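Local coordinates for cell division control protein 45 cdc45 putative (Entamoeba histolytica, PDB 6CC2) that probably acts in eukaryotic DNA replication as the Cdc45 component of the replicative helicase, and may switch between conformations to regulate it, at residues 463-471 with 482-490. Numbering follows the deposited sequence.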
# COMPACT_ATOMS: atom_id res chain seq x y z
N LYS A 463 0.49 19.85 -8.35
CA LYS A 463 1.88 19.45 -8.53
C LYS A 463 2.69 19.84 -7.29
O LYS A 463 3.76 20.44 -7.38
CB LYS A 463 2.48 20.06 -9.80
CG LYS A 463 1.78 19.68 -11.07
CD LYS A 463 1.71 18.19 -11.28
CE LYS A 463 1.11 17.84 -12.64
NZ LYS A 463 2.08 18.07 -13.75
N LYS A 464 2.15 19.51 -6.12
CA LYS A 464 2.77 19.86 -4.85
C LYS A 464 2.26 18.86 -3.82
O LYS A 464 1.08 18.91 -3.47
CB LYS A 464 2.40 21.28 -4.45
CG LYS A 464 2.82 21.69 -3.03
CD LYS A 464 4.31 21.68 -2.81
CE LYS A 464 4.66 22.34 -1.48
NZ LYS A 464 6.10 22.22 -1.14
N TRP A 465 3.13 17.96 -3.35
CA TRP A 465 2.73 16.93 -2.40
C TRP A 465 2.83 17.43 -0.97
O TRP A 465 3.87 17.97 -0.57
CB TRP A 465 3.59 15.67 -2.60
CG TRP A 465 3.19 14.98 -3.84
CD1 TRP A 465 3.55 15.31 -5.12
CD2 TRP A 465 2.28 13.88 -3.95
NE1 TRP A 465 2.92 14.46 -6.01
CE2 TRP A 465 2.13 13.59 -5.31
CE3 TRP A 465 1.55 13.15 -3.01
CZ2 TRP A 465 1.32 12.56 -5.77
CZ3 TRP A 465 0.73 12.13 -3.47
CH2 TRP A 465 0.62 11.85 -4.84
N LEU A 466 1.74 17.29 -0.24
CA LEU A 466 1.63 17.69 1.15
C LEU A 466 0.84 16.65 1.91
O LEU A 466 -0.00 15.96 1.34
CB LEU A 466 0.92 19.05 1.28
CG LEU A 466 1.71 20.24 0.77
CD1 LEU A 466 0.80 21.43 0.70
CD2 LEU A 466 2.93 20.52 1.68
N PRO A 467 1.06 16.55 3.22
CA PRO A 467 0.12 15.80 4.06
C PRO A 467 -1.21 16.53 4.10
O PRO A 467 -1.31 17.71 3.72
CB PRO A 467 0.82 15.77 5.43
CG PRO A 467 1.70 16.95 5.44
CD PRO A 467 2.11 17.22 4.00
N PHE A 468 -2.25 15.79 4.46
CA PHE A 468 -3.62 16.26 4.32
C PHE A 468 -4.37 16.09 5.64
O PHE A 468 -4.33 15.01 6.24
CB PHE A 468 -4.35 15.50 3.21
CG PHE A 468 -5.56 16.19 2.69
CD1 PHE A 468 -6.78 16.08 3.35
CD2 PHE A 468 -5.51 16.94 1.53
CE1 PHE A 468 -7.90 16.74 2.87
CE2 PHE A 468 -6.62 17.58 1.02
CZ PHE A 468 -7.82 17.50 1.71
N ILE A 469 -5.06 17.14 6.08
CA ILE A 469 -5.88 17.12 7.29
C ILE A 469 -7.32 17.38 6.87
O ILE A 469 -7.62 18.39 6.23
CB ILE A 469 -5.41 18.15 8.33
CG1 ILE A 469 -4.01 17.78 8.82
CG2 ILE A 469 -6.40 18.18 9.51
CD1 ILE A 469 -3.35 18.81 9.66
N LEU A 470 -8.19 16.43 7.20
CA LEU A 470 -9.58 16.44 6.78
C LEU A 470 -10.46 16.47 8.02
O LEU A 470 -10.27 15.66 8.93
CB LEU A 470 -9.89 15.18 5.95
CG LEU A 470 -11.37 14.99 5.60
CD1 LEU A 470 -11.84 16.00 4.63
CD2 LEU A 470 -11.55 13.56 5.03
N ALA A 471 -11.39 17.42 8.06
CA ALA A 471 -12.38 17.53 9.12
C ALA A 471 -13.77 17.26 8.56
O ALA A 471 -14.20 17.95 7.62
CB ALA A 471 -12.35 18.92 9.75
N ILE A 482 -11.45 14.56 12.89
CA ILE A 482 -10.26 15.12 12.27
C ILE A 482 -9.31 13.97 11.93
O ILE A 482 -8.89 13.21 12.82
CB ILE A 482 -9.53 16.12 13.20
CG1 ILE A 482 -10.50 17.11 13.82
CG2 ILE A 482 -8.42 16.83 12.41
CD1 ILE A 482 -11.13 18.01 12.85
N VAL A 483 -8.96 13.85 10.66
CA VAL A 483 -8.00 12.85 10.21
C VAL A 483 -6.80 13.56 9.62
O VAL A 483 -6.95 14.50 8.82
CB VAL A 483 -8.63 11.90 9.18
CG1 VAL A 483 -7.54 11.02 8.56
CG2 VAL A 483 -9.71 11.05 9.83
N GLY A 484 -5.60 13.13 10.00
CA GLY A 484 -4.37 13.57 9.38
C GLY A 484 -3.71 12.40 8.69
O GLY A 484 -3.54 11.34 9.28
N TYR A 485 -3.34 12.61 7.42
CA TYR A 485 -2.76 11.55 6.61
C TYR A 485 -1.53 12.04 5.87
O TYR A 485 -1.54 13.13 5.29
CB TYR A 485 -3.77 11.00 5.58
CG TYR A 485 -3.14 10.00 4.63
CD1 TYR A 485 -2.91 8.70 5.02
CD2 TYR A 485 -2.76 10.38 3.35
CE1 TYR A 485 -2.30 7.78 4.15
CE2 TYR A 485 -2.18 9.46 2.48
CZ TYR A 485 -1.95 8.18 2.89
OH TYR A 485 -1.37 7.27 2.05
N SER A 486 -0.49 11.23 5.89
CA SER A 486 0.75 11.55 5.20
C SER A 486 1.06 10.45 4.20
O SER A 486 1.26 9.29 4.59
CB SER A 486 1.89 11.72 6.20
OG SER A 486 3.12 11.93 5.56
N SER A 487 1.07 10.80 2.90
CA SER A 487 1.37 9.77 1.89
C SER A 487 2.85 9.42 1.87
O SER A 487 3.69 10.17 2.38
CB SER A 487 0.93 10.25 0.51
OG SER A 487 1.86 11.18 -0.01
N PRO A 488 3.22 8.29 1.25
CA PRO A 488 4.64 7.91 1.21
C PRO A 488 5.52 8.93 0.52
O PRO A 488 6.73 8.98 0.80
CB PRO A 488 4.63 6.57 0.45
CG PRO A 488 3.27 5.98 0.77
CD PRO A 488 2.33 7.18 0.80
N ILE A 489 4.98 9.73 -0.38
CA ILE A 489 5.78 10.78 -1.02
C ILE A 489 6.28 11.79 0.00
O ILE A 489 7.34 12.40 -0.20
CB ILE A 489 4.94 11.45 -2.12
CG1 ILE A 489 4.65 10.46 -3.26
CG2 ILE A 489 5.68 12.68 -2.68
CD1 ILE A 489 5.86 9.97 -4.01
N SER A 490 5.56 11.97 1.11
CA SER A 490 5.93 12.94 2.13
C SER A 490 6.66 12.31 3.32
O SER A 490 6.72 12.93 4.40
CB SER A 490 4.68 13.67 2.64
OG SER A 490 3.90 14.19 1.59
O HOH W 1 5.28 16.36 1.16
O HOH W 2 1.27 13.37 1.56
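F468 and Y485 exchange two backbone hydrogen bonds, F468 N to Y485 O and Y485 N to F468 O, both 2.9 Å. L470 and V483 repeat the exchange, giving the antiparallel ladder of hairpin 468-474/479-485 within a mixed sheet. Between them I469 faces G484 in a non-hydrogen-bonded pair, and I469 CA makes a CA-H...O contact of 3.2 Å with V483 O. On the I469 face, I469 CG2 meets I482 CG2, while I482 CG1 lies anti to the carbonyl carbon (chi1 -47°) and a chi2 of -66° brings CD1 to a tight 3.5 Å from A471 CB. N-terminal to P467, and beyond S486, the chains part. S490 OG hydrogen-bonds to two waters: the first donates to W465 O, the second accepts from S487 N and donates weakly to L466 O. I489 covers one indole face of W465, CG1 over the six-membered ring in a CH-pi contact 12° off the normal. Further out, strand 427-432 pairs with the other edge of 468-471; helix 444-462 packs on the F468 and Y485 face, helix 494-508 on the I469 face. Straight backbone bonds join the strands; where they diverge, water links buried S490 to the W465 and L466 backbones.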